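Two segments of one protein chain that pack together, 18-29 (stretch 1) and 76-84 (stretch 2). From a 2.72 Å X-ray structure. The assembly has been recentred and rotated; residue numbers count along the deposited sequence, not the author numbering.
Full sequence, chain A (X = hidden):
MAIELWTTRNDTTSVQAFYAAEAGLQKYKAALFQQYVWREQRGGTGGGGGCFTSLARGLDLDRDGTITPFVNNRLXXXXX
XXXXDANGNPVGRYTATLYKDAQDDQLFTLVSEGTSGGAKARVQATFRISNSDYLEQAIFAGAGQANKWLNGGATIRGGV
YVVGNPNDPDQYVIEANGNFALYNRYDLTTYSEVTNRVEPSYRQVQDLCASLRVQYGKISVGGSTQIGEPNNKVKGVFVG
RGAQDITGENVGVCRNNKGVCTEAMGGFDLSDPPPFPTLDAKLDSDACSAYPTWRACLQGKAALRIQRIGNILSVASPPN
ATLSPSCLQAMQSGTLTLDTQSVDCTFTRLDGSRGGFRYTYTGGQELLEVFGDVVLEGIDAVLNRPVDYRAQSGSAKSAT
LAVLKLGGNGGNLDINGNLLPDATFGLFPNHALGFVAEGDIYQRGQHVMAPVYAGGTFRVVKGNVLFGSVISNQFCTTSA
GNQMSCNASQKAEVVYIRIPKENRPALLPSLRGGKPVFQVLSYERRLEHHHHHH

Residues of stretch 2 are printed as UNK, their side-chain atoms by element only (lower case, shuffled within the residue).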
# COMPACT_ATOMS: atom_id res chain seq x y z
N PHE A 18 2.85 -3.23 45.27
CA PHE A 18 3.58 -3.35 44.02
C PHE A 18 2.91 -4.35 43.08
O PHE A 18 2.67 -4.04 41.91
CB PHE A 18 5.00 -3.75 44.34
CG PHE A 18 5.89 -2.59 44.61
CD1 PHE A 18 5.71 -1.41 43.92
CD2 PHE A 18 6.85 -2.66 45.60
CE1 PHE A 18 6.52 -0.33 44.16
CE2 PHE A 18 7.66 -1.57 45.87
CZ PHE A 18 7.50 -0.40 45.14
N TYR A 19 2.55 -5.52 43.57
CA TYR A 19 1.92 -6.50 42.72
C TYR A 19 0.64 -5.99 42.16
O TYR A 19 0.30 -6.28 41.06
CB TYR A 19 1.65 -7.78 43.47
CG TYR A 19 0.81 -8.74 42.69
CD1 TYR A 19 1.38 -9.62 41.82
CD2 TYR A 19 -0.54 -8.77 42.83
CE1 TYR A 19 0.63 -10.50 41.09
CE2 TYR A 19 -1.31 -9.63 42.10
CZ TYR A 19 -0.71 -10.49 41.23
OH TYR A 19 -1.47 -11.37 40.51
N ALA A 20 -0.06 -5.19 42.91
CA ALA A 20 -1.29 -4.68 42.43
C ALA A 20 -1.02 -3.78 41.28
O ALA A 20 -1.69 -3.84 40.30
CB ALA A 20 -1.99 -3.93 43.51
N ALA A 21 -0.05 -2.91 41.40
CA ALA A 21 0.23 -1.99 40.34
C ALA A 21 0.80 -2.70 39.14
O ALA A 21 0.40 -2.47 38.03
CB ALA A 21 1.19 -0.94 40.82
N GLU A 22 1.73 -3.59 39.39
CA GLU A 22 2.38 -4.34 38.32
C GLU A 22 1.39 -5.24 37.60
O GLU A 22 1.59 -5.58 36.43
CB GLU A 22 3.48 -5.22 38.91
CG GLU A 22 4.82 -4.60 38.98
CD GLU A 22 5.56 -4.67 37.67
OE1 GLU A 22 6.26 -3.70 37.33
OE2 GLU A 22 5.43 -5.71 36.97
N ALA A 23 0.29 -5.60 38.26
CA ALA A 23 -0.78 -6.27 37.56
C ALA A 23 -1.39 -5.37 36.51
O ALA A 23 -1.70 -5.82 35.39
CB ALA A 23 -1.85 -6.75 38.55
N GLY A 24 -1.58 -4.10 36.85
CA GLY A 24 -2.19 -3.20 35.89
C GLY A 24 -1.28 -2.87 34.73
O GLY A 24 -1.68 -2.91 33.57
N LEU A 25 -0.02 -2.56 35.03
CA LEU A 25 0.92 -2.17 33.99
C LEU A 25 1.10 -3.27 32.97
O LEU A 25 1.10 -3.00 31.77
CB LEU A 25 2.27 -1.84 34.59
CG LEU A 25 3.14 -1.22 33.50
CD1 LEU A 25 2.81 0.24 33.33
CD2 LEU A 25 4.60 -1.39 33.82
N GLN A 26 1.23 -4.52 33.41
CA GLN A 26 1.57 -5.54 32.44
C GLN A 26 0.35 -5.99 31.67
O GLN A 26 0.47 -6.40 30.51
CB GLN A 26 2.30 -6.72 33.10
CG GLN A 26 3.51 -6.25 33.94
CD GLN A 26 4.84 -6.17 33.15
OE1 GLN A 26 5.08 -6.96 32.23
NE2 GLN A 26 5.69 -5.20 33.51
N LYS A 27 -0.84 -5.82 32.24
CA LYS A 27 -2.05 -6.12 31.48
C LYS A 27 -2.19 -5.16 30.31
O LYS A 27 -2.37 -5.58 29.16
CB LYS A 27 -3.27 -6.00 32.38
CG LYS A 27 -4.52 -6.66 31.86
CD LYS A 27 -5.72 -5.80 32.22
CE LYS A 27 -7.01 -6.41 31.74
NZ LYS A 27 -8.12 -5.48 32.09
N TYR A 28 -2.08 -3.86 30.60
CA TYR A 28 -2.32 -2.88 29.56
C TYR A 28 -1.09 -2.57 28.72
O TYR A 28 -1.23 -1.97 27.66
CB TYR A 28 -2.89 -1.61 30.18
CG TYR A 28 -4.31 -1.82 30.59
CD1 TYR A 28 -4.65 -2.21 31.90
CD2 TYR A 28 -5.33 -1.70 29.65
CE1 TYR A 28 -6.00 -2.43 32.27
CE2 TYR A 28 -6.66 -1.91 30.01
CZ TYR A 28 -6.99 -2.27 31.32
OH TYR A 28 -8.31 -2.48 31.63
N LYS A 29 0.11 -3.03 29.13
CA LYS A 29 1.23 -3.06 28.20
C LYS A 29 1.00 -4.12 27.14
O LYS A 29 1.34 -3.91 25.97
CB LYS A 29 2.53 -3.33 28.96
CG LYS A 29 3.78 -3.64 28.08
CD LYS A 29 5.10 -3.50 28.89
CE LYS A 29 5.55 -4.83 29.52
NZ LYS A 29 6.45 -5.69 28.68
N UNK A 76 -8.03 7.24 30.15
CA UNK A 76 -8.12 6.27 31.22
C UNK A 76 -8.49 4.91 30.67
O UNK A 76 -9.58 4.74 30.12
c UNK A 76 -9.28 5.63 33.32
c UNK A 76 -8.59 8.00 32.95
c UNK A 76 -9.12 6.72 32.30
N UNK A 77 -7.62 3.93 30.89
CA UNK A 77 -7.90 2.56 30.46
C UNK A 77 -8.57 1.71 31.53
O UNK A 77 -9.18 0.69 31.18
c UNK A 77 -6.39 2.73 27.77
c UNK A 77 -5.70 2.54 29.11
c UNK A 77 -6.63 1.83 30.05
c UNK A 77 -4.43 1.71 29.03
N UNK A 78 -8.43 2.05 32.83
CA UNK A 78 -9.08 1.24 33.87
C UNK A 78 -9.11 2.00 35.19
O UNK A 78 -8.08 2.49 35.66
c UNK A 78 -8.37 -0.11 34.09
N UNK A 79 -10.29 2.14 35.75
CA UNK A 79 -10.47 2.85 36.99
C UNK A 79 -10.96 1.88 38.01
O UNK A 79 -11.96 1.25 37.81
c UNK A 79 -11.55 4.87 37.99
o UNK A 79 -12.42 7.07 38.00
c UNK A 79 -11.57 6.31 37.58
n UNK A 79 -10.62 6.69 36.77
c UNK A 79 -11.46 3.95 36.81
N UNK A 80 -10.21 1.72 39.09
CA UNK A 80 -10.53 0.82 40.18
C UNK A 80 -10.74 -0.63 39.82
O UNK A 80 -11.45 -1.33 40.48
o UNK A 80 -10.29 2.85 42.17
n UNK A 80 -12.19 3.65 41.46
c UNK A 80 -11.33 2.69 41.60
c UNK A 80 -11.67 1.36 41.00
N UNK A 81 -10.05 -1.12 38.82
CA UNK A 81 -10.20 -2.49 38.43
C UNK A 81 -9.58 -3.31 39.51
O UNK A 81 -8.54 -2.97 39.99
o UNK A 81 -10.08 -3.19 34.47
o UNK A 81 -8.94 -5.03 34.48
c UNK A 81 -9.50 -4.10 35.07
c UNK A 81 -9.49 -4.09 36.58
c UNK A 81 -9.47 -2.69 37.13
N UNK A 82 -10.16 -4.42 39.89
CA UNK A 82 -9.58 -5.18 40.97
C UNK A 82 -8.77 -6.38 40.60
O UNK A 82 -9.13 -7.14 39.77
c UNK A 82 -10.65 -5.65 41.95
c UNK A 82 -11.14 -7.02 41.57
c UNK A 82 -11.81 -4.68 42.00
N UNK A 83 -7.66 -6.54 41.29
CA UNK A 83 -6.80 -7.68 41.10
C UNK A 83 -7.35 -8.78 41.97
O UNK A 83 -7.88 -8.52 43.01
c UNK A 83 -4.39 -8.33 41.05
c UNK A 83 -5.40 -7.35 41.58
c UNK A 83 -5.06 -5.95 41.18
N UNK A 84 -7.19 -10.02 41.57
CA UNK A 84 -7.75 -11.14 42.33
C UNK A 84 -6.67 -12.17 42.62
O UNK A 84 -5.71 -12.33 41.86
c UNK A 84 -8.93 -11.83 41.61
o UNK A 84 -8.48 -12.49 40.42
c UNK A 84 -10.04 -10.84 41.30

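Position 76 carries three side-chain carbons, one bonded to CA and bearing the other two. Branching at CB without oxygen defines a valine, Val-76. Its side chain makes no contact with stretch 1, so the identification rests on the atoms alone.

Position 77 has four carbons, forked at the second, and its CA-to-CB bond points toward the helix. CB lies 4.1 Å from the centroid of the Tyr-28 ring, 28° off the ring normal, which places it over one face in a CH-pi contact. The fork beyond CB gives leucine, Leu-77. With chi1 m and chi2 t, its CD1 reaches 3.6 Å from Tyr-28 CD2, so the apolar contact continues beyond CB.

At position 78 there is one carbon and nothing further. This CB also points toward the helix and sits 3.8 Å from Tyr-28 CZ and 3.4 Å from Tyr-28 OH. A lone methyl group identifies Ala-78.

Position 79 shows three carbons in a row, the third carrying one oxygen and one nitrogen. This is the amide of glutamine, Gln-79, exposed and making no contact with stretch 1. Position 80 has the same amide on a chain one carbon shorter, hence Asn-80. Its phi/psi of 56/32 marks a left-handed turn; the chain turns a corner at both residues, and neither side chain reaches the helix.

Position 81 has three carbons, the third bearing two oxygens: a carboxylate. One of these oxygens is 2.6 Å from Lys-27 NZ and the other 3.4 Å from Tyr-28 OH. The chain length gives Glu-81. Its OE2 accepts the hydrogen bond from Lys-27 NZ within a salt bridge; its OE1 accepts a weak one from Tyr-28 OH. The same Lys-27 NZ donates to Tyr-28 OH at 3.0 Å, linking the three polar groups.

Position 82 repeats the three-carbon pattern forked at CB, giving Val-82, but its side chain makes no contact with stretch 1. Position 83 again has three carbons, one carrying the other two, and its CB points toward the helix. One branch carbon lies 3.5 Å from Tyr-19 CE2 and 3.9 Å from Ala-23 CB, while the other lies 4.4 Å from Ala-20 CB. The branching names Val-83, and these carbons are its CG1 and CG2 respectively. Position 84 has a CB carrying one oxygen and one carbon, which defines Thr-84; its CA-to-CB bond points away from the helix.

The contact has two apolar sites joined by a polar one. Near the start of the helix segment, Val-83 packs against the methyl groups of Ala-20 and Ala-23 and the ring of Tyr-19, with the CA atoms of Ala-20 and Val-83 6.4 Å apart. Toward its other end, the Tyr-28 ring packs against Leu-77 and Ala-78, while its hydroxyl joins the Lys-27 and Glu-81 network. Helix and strand axes make an angle of 112° and approach to 8.9 Å. The 366 Å² buried, summed over both sides, comes chiefly from Tyr-28, Val-83 and Leu-77.

Stretch 2 76-84: VLAQNEVVT
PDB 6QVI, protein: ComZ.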